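Local coordinates for uncharacterized protein (Mycobacterium tuberculosis CAS/NITR204, PDB 5VYQ) that probably transfers a formyl group from a reduced folate to the amino group of dTDP-4-amino-4,6-dideoxyglucose, the sugar nucleotide bound here beside folinic acid, at residues P114-I119 with R221-D226; R145-E150 with A160-I165; P107-W112 with N192-K197. All coordinates share one frame; numbering follows the deposited sequence.

Contact 1 of 3, residues P114-I119 with R221-D226; sequences PQVFSI and RALTHD. With 0FX (dTDP-4-amino-4,6-dideoxyglucose), chain D; EP1 (3-[4-(2-hydroxyethyl)piperazin-1-yl]propane-1-sulfonic acid), chain J.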
# COMPACT_ATOMS: atom_id res chain seq x y z
N PRO A 114 -0.99 1.01 21.23
CA PRO A 114 -0.40 2.36 21.37
C PRO A 114 0.30 2.97 20.14
O PRO A 114 0.19 4.20 19.93
CB PRO A 114 0.60 2.15 22.52
CG PRO A 114 -0.08 1.14 23.39
CD PRO A 114 -0.71 0.17 22.40
N GLN A 115 1.08 2.18 19.41
CA GLN A 115 1.89 2.73 18.30
C GLN A 115 0.95 3.27 17.19
O GLN A 115 1.35 4.18 16.47
CB GLN A 115 2.85 1.71 17.68
CG GLN A 115 2.28 0.57 16.82
CD GLN A 115 1.59 -0.51 17.61
OE1 GLN A 115 1.71 -0.57 18.85
NE2 GLN A 115 0.82 -1.33 16.92
N VAL A 116 -0.24 2.71 17.04
CA VAL A 116 -1.20 3.23 16.06
C VAL A 116 -1.48 4.69 16.36
O VAL A 116 -1.35 5.57 15.52
CB VAL A 116 -2.51 2.42 16.01
CG1 VAL A 116 -3.49 3.10 15.10
CG2 VAL A 116 -2.25 0.97 15.62
N PHE A 117 -1.76 4.96 17.62
CA PHE A 117 -2.14 6.27 18.05
C PHE A 117 -0.92 7.19 18.09
O PHE A 117 -1.00 8.40 17.73
CB PHE A 117 -2.90 6.17 19.39
CG PHE A 117 -4.22 5.51 19.28
CD1 PHE A 117 -5.33 6.25 18.91
CD2 PHE A 117 -4.36 4.14 19.48
CE1 PHE A 117 -6.57 5.69 18.80
CE2 PHE A 117 -5.61 3.57 19.36
CZ PHE A 117 -6.70 4.33 19.00
N SER A 118 0.25 6.65 18.45
CA SER A 118 1.44 7.50 18.47
C SER A 118 1.97 7.90 17.09
O SER A 118 2.53 8.99 16.91
CB SER A 118 2.56 6.84 19.26
OG SER A 118 2.30 6.94 20.64
N ILE A 119 1.79 7.03 16.12
CA ILE A 119 2.15 7.42 14.75
C ILE A 119 1.37 8.66 14.35
O ILE A 119 1.89 9.52 13.65
CB ILE A 119 1.90 6.26 13.77
CG1 ILE A 119 3.02 5.23 13.99
CG2 ILE A 119 1.92 6.69 12.30
CD1 ILE A 119 2.79 3.87 13.42
N ARG A 221 -0.41 4.88 7.43
CA ARG A 221 0.66 4.00 7.90
C ARG A 221 0.35 3.52 9.34
O ARG A 221 0.76 2.44 9.76
CB ARG A 221 2.01 4.74 7.79
CG ARG A 221 2.32 5.82 8.80
CD ARG A 221 3.45 6.71 8.29
NE ARG A 221 3.83 7.80 9.18
CZ ARG A 221 4.88 7.81 10.00
NH1 ARG A 221 5.66 6.77 10.16
NH2 ARG A 221 5.14 8.93 10.64
N ALA A 222 -0.29 4.38 10.13
CA ALA A 222 -0.74 3.96 11.45
C ALA A 222 -1.66 2.73 11.40
O ALA A 222 -1.65 1.91 12.34
CB ALA A 222 -1.39 5.11 12.20
N LEU A 223 -2.46 2.63 10.33
CA LEU A 223 -3.40 1.56 10.15
C LEU A 223 -2.89 0.43 9.31
O LEU A 223 -3.61 -0.51 9.01
CB LEU A 223 -4.72 2.11 9.56
CG LEU A 223 -5.41 3.13 10.46
CD1 LEU A 223 -6.54 3.91 9.78
CD2 LEU A 223 -5.96 2.40 11.68
N THR A 224 -1.61 0.49 8.97
CA THR A 224 -0.96 -0.51 8.22
C THR A 224 -0.18 -1.43 9.13
O THR A 224 0.74 -1.03 9.84
CB THR A 224 -0.08 0.08 7.12
OG1 THR A 224 -0.91 0.77 6.15
CG2 THR A 224 0.61 -1.05 6.37
N HIS A 225 -0.53 -2.71 9.08
CA HIS A 225 0.08 -3.69 10.00
C HIS A 225 0.03 -5.06 9.37
O HIS A 225 -0.99 -5.74 9.44
CB HIS A 225 -0.67 -3.71 11.35
CG HIS A 225 0.10 -4.40 12.43
ND1 HIS A 225 0.58 -3.75 13.55
CD2 HIS A 225 0.50 -5.69 12.53
CE1 HIS A 225 1.19 -4.63 14.32
NE2 HIS A 225 1.15 -5.82 13.74
N ASP A 226 1.12 -5.42 8.72
CA ASP A 226 1.16 -6.64 7.93
C ASP A 226 -0.08 -6.68 7.00
O ASP A 226 -0.38 -5.69 6.33
CB ASP A 226 1.29 -7.84 8.86
CG ASP A 226 2.57 -7.82 9.63
OD1 ASP A 226 3.59 -7.46 9.01
OD2 ASP A 226 2.51 -8.17 10.84
O4P 0FX D . 0.07 -6.29 21.49
P2 0FX D . -1.19 -6.81 22.09
O3P 0FX D . -1.11 -8.17 22.75
O1G 0FX D . -1.65 -5.58 23.03
C1G 0FX D . -3.01 -5.35 23.37
C2G 0FX D . -3.11 -3.87 23.78
O2G 0FX D . -2.63 -3.11 22.66
C3G 0FX D . -2.19 -3.60 24.98
O3G 0FX D . -2.10 -2.19 25.28
C4G 0FX D . -2.61 -4.49 26.14
N4A 0FX D . -1.65 -4.24 27.24
C5G 0FX D . -2.59 -5.95 25.67
C6G 0FX D . -3.32 -6.79 26.73
O5G 0FX D . -3.35 -6.20 24.48
OPP 0FX D . -2.39 -6.82 21.02
P 0FX D . -2.65 -7.80 19.76
O1P 0FX D . -4.12 -7.99 19.70
O2P 0FX D . -1.69 -8.95 19.82
O5 0FX D . -2.22 -6.93 18.48
C5 0FX D . -0.87 -6.65 18.20
C4 0FX D . -0.79 -5.56 17.15
O4 0FX D . -1.37 -6.05 15.95
C3 0FX D . -1.59 -4.28 17.43
O3 0FX D . -0.83 -3.36 18.22
C2 0FX D . -1.89 -3.69 16.06
C1 0FX D . -2.02 -4.97 15.27
N11 0FX D . -3.42 -5.34 15.07
C61 0FX D . -4.06 -6.33 15.73
C51 0FX D . -5.37 -6.65 15.45
C5A 0FX D . -6.06 -7.73 16.25
C21 0FX D . -4.10 -4.76 14.00
O21 0FX D . -3.48 -3.84 13.30
N31 0FX D . -5.37 -5.04 13.71
C41 0FX D . -6.00 -6.02 14.40
O41 0FX D . -7.27 -6.30 14.07
O2S EP1 J . -7.91 -9.36 6.85
S EP1 J . -8.06 -9.56 8.27
O3S EP1 J . -7.77 -8.31 8.93
O1S EP1 J . -9.60 -9.96 8.62
C11 EP1 J . -7.17 -10.88 8.82
C10 EP1 J . -5.67 -10.80 8.58
C9 EP1 J . -4.93 -11.93 9.27
N1 EP1 J . -3.47 -11.66 9.25
C2 EP1 J . -3.09 -10.77 10.36
C3 EP1 J . -1.58 -10.54 10.41
N4 EP1 J . -0.88 -11.81 10.63
C5 EP1 J . -1.19 -12.73 9.51
C6 EP1 J . -2.70 -12.92 9.32
C7 EP1 J . 0.58 -11.58 10.70
C8 EP1 J . 0.99 -11.05 12.08
O8 EP1 J . 0.97 -9.61 12.23
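Val116 and Ile119 meet Ala222 where two helices come together, and here the packing is tight. The methyl CB of Ala222 sits 3.4 Å from Val116 O and 3.7 Å from Ile119 CG2; so small a side chain suits a point where the backbones run close. Both methyls of Val116 reach the carbonyl oxygen of Ala222, CG1 and CG2 each standing 3.5 Å from it. Ile119 CG2 also touches the aliphatic stem of Arg221, 3.6 Å from CG, and lies over the rim of one face of its guanidinium. That charged group is held in this buried setting by Asn218, which bonds NE, and by the backbone oxygens of Glu150 and Asp153, which take NH1.

The contact thus joins helix 114-121 of the formyl transferase family region to the last turn of helix 213-222 in the C-terminal dimerization family region. Leu223 is the first residue to leave helical geometry, and beyond it the backbones diverge and side chains from both segments turn to the sugar nucleotide. Gln115 NE2 donates an almost straight bond (176°) to the deoxyribose hydroxyl O3, 2.9 Å away, and Ser155 OG bonds both NE2 and His225 ND1. With CG anti to the backbone N (chi1 -165°), the His225 ring presents one face to the deoxyribose, whose C1 stands 3.3 Å above the ring centre. Asp226, exposed at the far end, accepts a 2.5 Å hydrogen bond at OD2 from hydroxyl O8 of a bound buffer molecule.

Contact 2 of 3, residues R145-E150 with A160-I165; sequences RECAIE and ARLMDI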
# COMPACT_ATOMS: atom_id res chain seq x y z
N ARG A 145 11.23 1.94 28.14
CA ARG A 145 12.14 2.23 27.06
C ARG A 145 11.39 2.73 25.85
O ARG A 145 10.40 2.13 25.42
CB ARG A 145 13.00 1.04 26.68
CG ARG A 145 14.08 1.32 25.64
CD ARG A 145 15.15 0.21 25.63
NE ARG A 145 15.74 0.16 26.97
CZ ARG A 145 16.32 -0.90 27.51
NH1 ARG A 145 16.42 -2.04 26.84
NH2 ARG A 145 16.79 -0.83 28.74
N GLU A 146 11.90 3.81 25.29
CA GLU A 146 11.34 4.39 24.07
C GLU A 146 11.74 3.63 22.81
O GLU A 146 12.84 3.07 22.69
CB GLU A 146 11.70 5.90 24.00
CG GLU A 146 11.01 6.64 22.84
CD GLU A 146 11.30 8.12 22.73
OE1 GLU A 146 11.99 8.68 23.63
OE2 GLU A 146 10.82 8.68 21.71
N CYS A 147 10.83 3.61 21.83
CA CYS A 147 11.09 3.11 20.47
C CYS A 147 10.90 4.30 19.54
O CYS A 147 9.84 4.91 19.50
CB CYS A 147 10.03 2.09 20.13
SG CYS A 147 10.21 1.29 18.53
N ALA A 148 11.92 4.59 18.74
CA ALA A 148 11.75 5.72 17.82
C ALA A 148 10.81 5.29 16.66
O ALA A 148 10.67 4.10 16.33
CB ALA A 148 13.12 6.16 17.31
N ILE A 149 10.11 6.28 16.11
CA ILE A 149 9.19 6.05 14.97
C ILE A 149 9.78 6.85 13.82
O ILE A 149 9.86 8.07 13.91
CB ILE A 149 7.79 6.58 15.28
CG1 ILE A 149 7.21 5.84 16.49
CG2 ILE A 149 6.89 6.48 14.05
CD1 ILE A 149 5.83 6.36 16.88
N GLU A 150 10.13 6.18 12.74
CA GLU A 150 10.70 6.81 11.56
C GLU A 150 9.56 7.21 10.60
O GLU A 150 8.41 6.78 10.72
CB GLU A 150 11.62 5.82 10.86
CG GLU A 150 12.74 5.19 11.69
CD GLU A 150 13.67 6.20 12.33
OE1 GLU A 150 13.77 7.34 11.83
OE2 GLU A 150 14.29 5.85 13.35
N ALA A 160 7.04 -4.68 15.57
CA ALA A 160 8.08 -5.69 15.55
C ALA A 160 9.26 -5.24 16.40
O ALA A 160 9.80 -6.03 17.20
CB ALA A 160 8.51 -6.00 14.13
N ARG A 161 9.61 -3.96 16.33
CA ARG A 161 10.67 -3.43 17.19
C ARG A 161 10.22 -3.38 18.66
O ARG A 161 11.01 -3.67 19.57
CB ARG A 161 11.17 -2.06 16.71
CG ARG A 161 11.82 -2.08 15.32
CD ARG A 161 12.76 -0.94 14.96
NE ARG A 161 12.15 0.37 15.16
CZ ARG A 161 11.35 0.95 14.27
NH1 ARG A 161 10.81 2.11 14.57
NH2 ARG A 161 11.06 0.34 13.11
N LEU A 162 8.96 -3.05 18.92
CA LEU A 162 8.43 -3.13 20.28
C LEU A 162 8.56 -4.51 20.91
O LEU A 162 8.92 -4.62 22.09
CB LEU A 162 6.98 -2.65 20.39
CG LEU A 162 6.75 -1.20 20.02
CD1 LEU A 162 5.25 -0.91 20.08
CD2 LEU A 162 7.44 -0.26 20.96
N MET A 163 8.37 -5.55 20.13
CA MET A 163 8.50 -6.90 20.68
C MET A 163 9.98 -7.18 20.99
O MET A 163 10.27 -7.88 21.98
CB MET A 163 7.94 -7.93 19.73
CG MET A 163 6.44 -7.82 19.45
SD MET A 163 5.41 -7.95 20.90
CE MET A 163 5.38 -6.27 21.48
N ASP A 164 10.92 -6.69 20.19
CA ASP A 164 12.35 -6.86 20.50
C ASP A 164 12.69 -6.09 21.78
O ASP A 164 13.41 -6.59 22.62
CB ASP A 164 13.26 -6.35 19.38
CG ASP A 164 13.20 -7.21 18.12
OD1 ASP A 164 12.89 -8.39 18.21
OD2 ASP A 164 13.47 -6.68 17.03
N ILE A 165 12.17 -4.88 21.92
CA ILE A 165 12.39 -4.07 23.12
C ILE A 165 11.80 -4.72 24.35
O ILE A 165 12.39 -4.70 25.44
CB ILE A 165 11.90 -2.62 22.95
CG1 ILE A 165 12.75 -1.95 21.87
CG2 ILE A 165 11.86 -1.92 24.28
CD1 ILE A 165 12.21 -0.60 21.42
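Cys147 carries the apolar part of this contact, meeting Leu162 and Ile165 where helix 155-179 lies against strand 141-147, the outermost strand at one end of the six-stranded mixed sheet. The short segments run nearly antiparallel, 159° apart, with their axes 9.3 Å from each other, as expected of a helix layered on a sheet. Cys147 CB is 3.6 Å from Leu162 CD2 and 3.7 Å from Ile165 CD1, while the sulfur, anti to the backbone N, reaches along toward Arg161 and stops 3.9 Å from its CB. A small, weakly polar side chain fits well among these branched ones. Further up the strand, Ile165 turns its other branch, CG2, to Arg145 CB at 4.0 Å. There only the methylene stem of the arginine does the packing, and its guanidinium goes on to a salt bridge between NH2 and Glu172 of the same helix.

The polar part rests on Arg161. Its chain bends at chi3 (-53°) and brings NH1 within 2.7 Å of Ala148 O, the carbonyl just past Cys147. The oxygen lies in the guanidinium plane, as it should for a good N-H donor, though the bond is bent to 139° at the hydrogen. The same nitrogen forms a salt bridge with Asp153 OD2, and that carboxylate oxygen also takes the backbone N of Glu150.

Taken together, the shared NH1 ties the Ala148 carbonyl and the Asp153 carboxylate to one charge, which probably favours the ionised forms of Arg161 and Asp153 and pins the turn between strand and helix to the first part of the helix; Cys147, Leu162 and Ile165 contribute apolar packing beside it.

Contact 3 of 3, residues P107-W112 with N192-K197; sequences PYNRGW and NLNLKK. With FON (N-{[4-({[(6R)-2-amino-5-formyl-4-oxo-1,4,5,6,7,8-hexahydropteridin-6-yl]methyl}amino)phenyl]carbonyl}-L-glutamic acid), chain C; 0FX (dTDP-4-amino-4,6-dideoxyglucose), chain D.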
# COMPACT_ATOMS: atom_id res chain seq x y z
N PRO A 107 2.90 7.58 30.34
CA PRO A 107 1.45 7.48 30.34
C PRO A 107 0.77 7.85 29.01
O PRO A 107 -0.41 8.18 29.02
CB PRO A 107 1.04 8.52 31.39
CG PRO A 107 2.04 9.61 31.14
CD PRO A 107 3.34 8.91 30.81
N TYR A 108 1.52 7.81 27.92
CA TYR A 108 1.07 8.31 26.62
C TYR A 108 0.38 7.16 25.87
O TYR A 108 0.95 6.06 25.77
CB TYR A 108 2.22 8.88 25.81
CG TYR A 108 3.11 9.81 26.62
CD1 TYR A 108 2.57 10.89 27.28
CD2 TYR A 108 4.46 9.55 26.77
CE1 TYR A 108 3.37 11.74 28.05
CE2 TYR A 108 5.26 10.37 27.55
CZ TYR A 108 4.69 11.45 28.18
OH TYR A 108 5.51 12.24 28.95
N ASN A 109 -0.82 7.40 25.35
CA ASN A 109 -1.52 6.35 24.54
C ASN A 109 -1.55 5.01 25.25
O ASN A 109 -1.28 3.94 24.70
CB ASN A 109 -0.93 6.26 23.12
CG ASN A 109 -1.21 7.57 22.35
OD1 ASN A 109 -2.27 8.16 22.52
ND2 ASN A 109 -0.30 8.00 21.49
N ARG A 110 -1.95 5.11 26.52
CA ARG A 110 -2.33 3.90 27.27
C ARG A 110 -3.46 3.17 26.57
O ARG A 110 -4.21 3.78 25.79
CB ARG A 110 -2.75 4.30 28.68
CG ARG A 110 -1.62 4.98 29.45
CD ARG A 110 -2.05 5.88 30.60
NE ARG A 110 -3.08 5.21 31.38
CZ ARG A 110 -4.17 5.78 31.86
NH1 ARG A 110 -5.09 5.02 32.41
NH2 ARG A 110 -4.39 7.09 31.74
N GLY A 111 -3.58 1.87 26.86
CA GLY A 111 -4.70 1.08 26.35
C GLY A 111 -4.34 0.52 24.97
O GLY A 111 -3.27 -0.05 24.72
N TRP A 112 -5.24 0.68 24.05
CA TRP A 112 -5.26 -0.19 22.89
C TRP A 112 -4.28 0.27 21.81
O TRP A 112 -4.24 1.43 21.44
CB TRP A 112 -6.70 -0.14 22.35
CG TRP A 112 -7.11 -1.30 21.59
CD1 TRP A 112 -7.23 -1.38 20.23
CD2 TRP A 112 -7.41 -2.61 22.11
NE1 TRP A 112 -7.63 -2.64 19.88
CE2 TRP A 112 -7.75 -3.42 21.00
CE3 TRP A 112 -7.45 -3.16 23.39
CZ2 TRP A 112 -8.09 -4.77 21.14
CZ3 TRP A 112 -7.79 -4.51 23.53
CH2 TRP A 112 -8.11 -5.30 22.40
N ASN A 192 -3.10 9.80 28.54
CA ASN A 192 -4.35 9.57 27.88
C ASN A 192 -4.55 8.10 27.60
O ASN A 192 -3.57 7.36 27.57
CB ASN A 192 -4.42 10.36 26.58
CG ASN A 192 -3.46 9.82 25.55
OD1 ASN A 192 -2.22 9.91 25.70
ND2 ASN A 192 -4.02 9.22 24.50
N LEU A 193 -5.80 7.70 27.46
CA LEU A 193 -6.18 6.29 27.32
C LEU A 193 -7.02 6.10 26.11
O LEU A 193 -8.01 6.80 25.99
CB LEU A 193 -7.01 5.85 28.52
CG LEU A 193 -7.58 4.46 28.65
CD1 LEU A 193 -6.51 3.37 28.60
CD2 LEU A 193 -8.49 4.24 29.85
N ASN A 194 -6.66 5.12 25.27
CA ASN A 194 -7.44 4.72 24.12
C ASN A 194 -7.99 3.32 24.33
O ASN A 194 -7.29 2.39 24.80
CB ASN A 194 -6.60 4.76 22.84
CG ASN A 194 -6.12 6.16 22.51
OD1 ASN A 194 -6.93 7.09 22.35
ND2 ASN A 194 -4.82 6.33 22.37
N LEU A 195 -9.26 3.13 23.98
CA LEU A 195 -9.88 1.83 24.09
C LEU A 195 -10.14 1.26 22.69
O LEU A 195 -10.00 1.96 21.67
CB LEU A 195 -11.16 1.87 24.92
CG LEU A 195 -11.08 2.40 26.36
CD1 LEU A 195 -12.46 2.41 26.99
CD2 LEU A 195 -10.16 1.50 27.18
N LYS A 196 -10.49 -0.03 22.68
CA LYS A 196 -10.77 -0.73 21.43
C LYS A 196 -11.67 0.11 20.52
O LYS A 196 -11.42 0.22 19.29
CB LYS A 196 -11.35 -2.13 21.71
CG LYS A 196 -11.53 -2.93 20.43
CD LYS A 196 -12.07 -4.34 20.72
CE LYS A 196 -12.23 -5.16 19.45
NZ LYS A 196 -13.08 -4.42 18.48
N LYS A 197 -12.71 0.72 21.07
CA LYS A 197 -13.58 1.54 20.23
C LYS A 197 -12.95 2.73 19.53
O LYS A 197 -13.38 3.16 18.45
CB LYS A 197 -14.79 2.06 21.03
CG LYS A 197 -14.44 2.99 22.19
CD LYS A 197 -15.48 4.08 22.43
CE LYS A 197 -15.22 5.29 21.53
NZ LYS A 197 -16.45 6.01 21.09
N1 FON C . -5.93 -5.29 34.61
C2 FON C . -5.88 -4.09 35.18
NA2 FON C . -6.58 -3.89 36.34
N3 FON C . -5.19 -3.10 34.59
C4 FON C . -4.50 -3.26 33.43
O4 FON C . -3.83 -2.32 32.93
C4A FON C . -4.50 -4.59 32.80
N5 FON C . -3.89 -4.93 31.58
C6 FON C . -4.53 -6.05 30.87
C7 FON C . -4.55 -7.25 31.83
N8 FON C . -5.29 -6.88 33.01
C8A FON C . -5.27 -5.62 33.50
C9 FON C . -5.93 -5.71 30.31
N10 FON C . -5.79 -4.69 29.27
C11 FON C . -8.97 -3.06 27.15
C12 FON C . -7.67 -2.60 26.96
C13 FON C . -6.62 -3.16 27.68
C14 FON C . -6.85 -4.20 28.58
C15 FON C . -8.14 -4.67 28.78
C16 FON C . -9.19 -4.10 28.07
C FON C . -10.11 -2.43 26.34
O FON C . -9.91 -1.65 25.38
N FON C . -11.36 -2.75 26.69
CA FON C . -12.54 -2.31 25.96
CB FON C . -13.43 -3.48 25.50
CG FON C . -12.61 -4.40 24.59
CD FON C . -13.38 -5.36 23.71
OE1 FON C . -14.56 -5.08 23.40
OE2 FON C . -12.79 -6.38 23.27
CT FON C . -13.32 -1.35 26.83
O1 FON C . -14.14 -0.62 26.22
O2 FON C . -13.10 -1.32 28.06
CP1 FON C . -2.90 -4.29 31.13
O3 FON C . -2.39 -4.57 30.05
O4P 0FX D . 0.07 -6.29 21.49
P2 0FX D . -1.19 -6.81 22.09
O3P 0FX D . -1.11 -8.17 22.75
O1G 0FX D . -1.65 -5.58 23.03
C1G 0FX D . -3.01 -5.35 23.37
C2G 0FX D . -3.11 -3.87 23.78
O2G 0FX D . -2.63 -3.11 22.66
C3G 0FX D . -2.19 -3.60 24.98
O3G 0FX D . -2.10 -2.19 25.28
C4G 0FX D . -2.61 -4.49 26.14
N4A 0FX D . -1.65 -4.24 27.24
C5G 0FX D . -2.59 -5.95 25.67
C6G 0FX D . -3.32 -6.79 26.73
O5G 0FX D . -3.35 -6.20 24.48
OPP 0FX D . -2.39 -6.82 21.02
P 0FX D . -2.65 -7.80 19.76
O1P 0FX D . -4.12 -7.99 19.70
O2P 0FX D . -1.69 -8.95 19.82
O5 0FX D . -2.22 -6.93 18.48
C5 0FX D . -0.87 -6.65 18.20
C4 0FX D . -0.79 -5.56 17.15
O4 0FX D . -1.37 -6.05 15.95
C3 0FX D . -1.59 -4.28 17.43
O3 0FX D . -0.83 -3.36 18.22
C2 0FX D . -1.89 -3.69 16.06
C1 0FX D . -2.02 -4.97 15.27
N11 0FX D . -3.42 -5.34 15.07
C61 0FX D . -4.06 -6.33 15.73
C51 0FX D . -5.37 -6.65 15.45
C5A 0FX D . -6.06 -7.73 16.25
C21 0FX D . -4.10 -4.76 14.00
O21 0FX D . -3.48 -3.84 13.30
N31 0FX D . -5.37 -5.04 13.71
C41 0FX D . -6.00 -6.02 14.40
O41 0FX D . -7.27 -6.30 14.07
O HOH W 1 -3.27 3.81 22.59
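Arg110 and Gly111 pair side by side with Leu193 and Asn194 in a two-stranded parallel ladder, in which Arg110 N bonds Asn192 O, Asn194 N bonds Arg110 O at 2.8 Å and Trp112 N bonds Asn194 O at 2.8 Å. This small sheet stands beside the pockets that hold the sugar nucleotide and folinic acid and leads into helix 114-121 on one side and helix 196-203 on the other.

At its entrance two asparagines exchange bonds. Asn192 ND2 donates straight to Asn109 OD1, 2.8 Å away, and Asn192 OD1 receives the backbone N of Asn109 at 2.9 Å, from above its carbonyl plane. The two amide planes are nearly perpendicular (84°). Asn192 can face Asn109 because its CG sits between the backbone N and the carbonyl carbon (chi1 69°). Asn194 lies alongside Asn109 and adds a weak bond from ND2 to the same OD1; its ND2 also donates to a water that lies within hydrogen-bonding distance of Asn109 O and Trp112 O. An amide, donor and acceptor at once, is well suited to such a network. Gly111 follows with a positive phi, readily adopted by glycine, and having no side chain lets Asn194 O come close to its CA.

Trp112 provides a broad apolar surface. Lys196 CA stands 3.7 Å from the centroid of its five-membered ring in a CH-pi contact, and the lysine methylenes run on across the indole, CD coming 3.3 Å from the folate carboxylate oxygen OE2. Leu195 is at the N-cap position, its N bonded to Asp198 OD2, and Lys196 N, first of the helix, donates to the benzoyl carbonyl O of folinic acid at 3.2 Å. On the sugar side, Gly111 O accepts a 2.5 Å hydrogen bond from O3G of the dideoxyglucose.

Going along the chain, residues 107-112 and then 114-119 supply the first halves of contacts 3 and 1. Contact 2 closes first, over a short loop, as helix 155-179 folds back on edge strand 141-147. Residues 192-197 then close contact 3, pairing two short strands, and 221-226 close contact 1 last, joining helix 114-121 to the C-terminal helix 213-222. Contact 2 is therefore nested within both longer loops, whereas contacts 1 and 3 cross. Ser118 OG and Asn109 ND2, probably hydrogen-bonded, join the crossing pair, which share the sugar nucleotide; Arg221 NH1 and Glu150 O, likewise probable, join contacts 1 and 2. Contacts 2 and 3, centres about 17 Å apart, do not touch, but both touch helix 114-121.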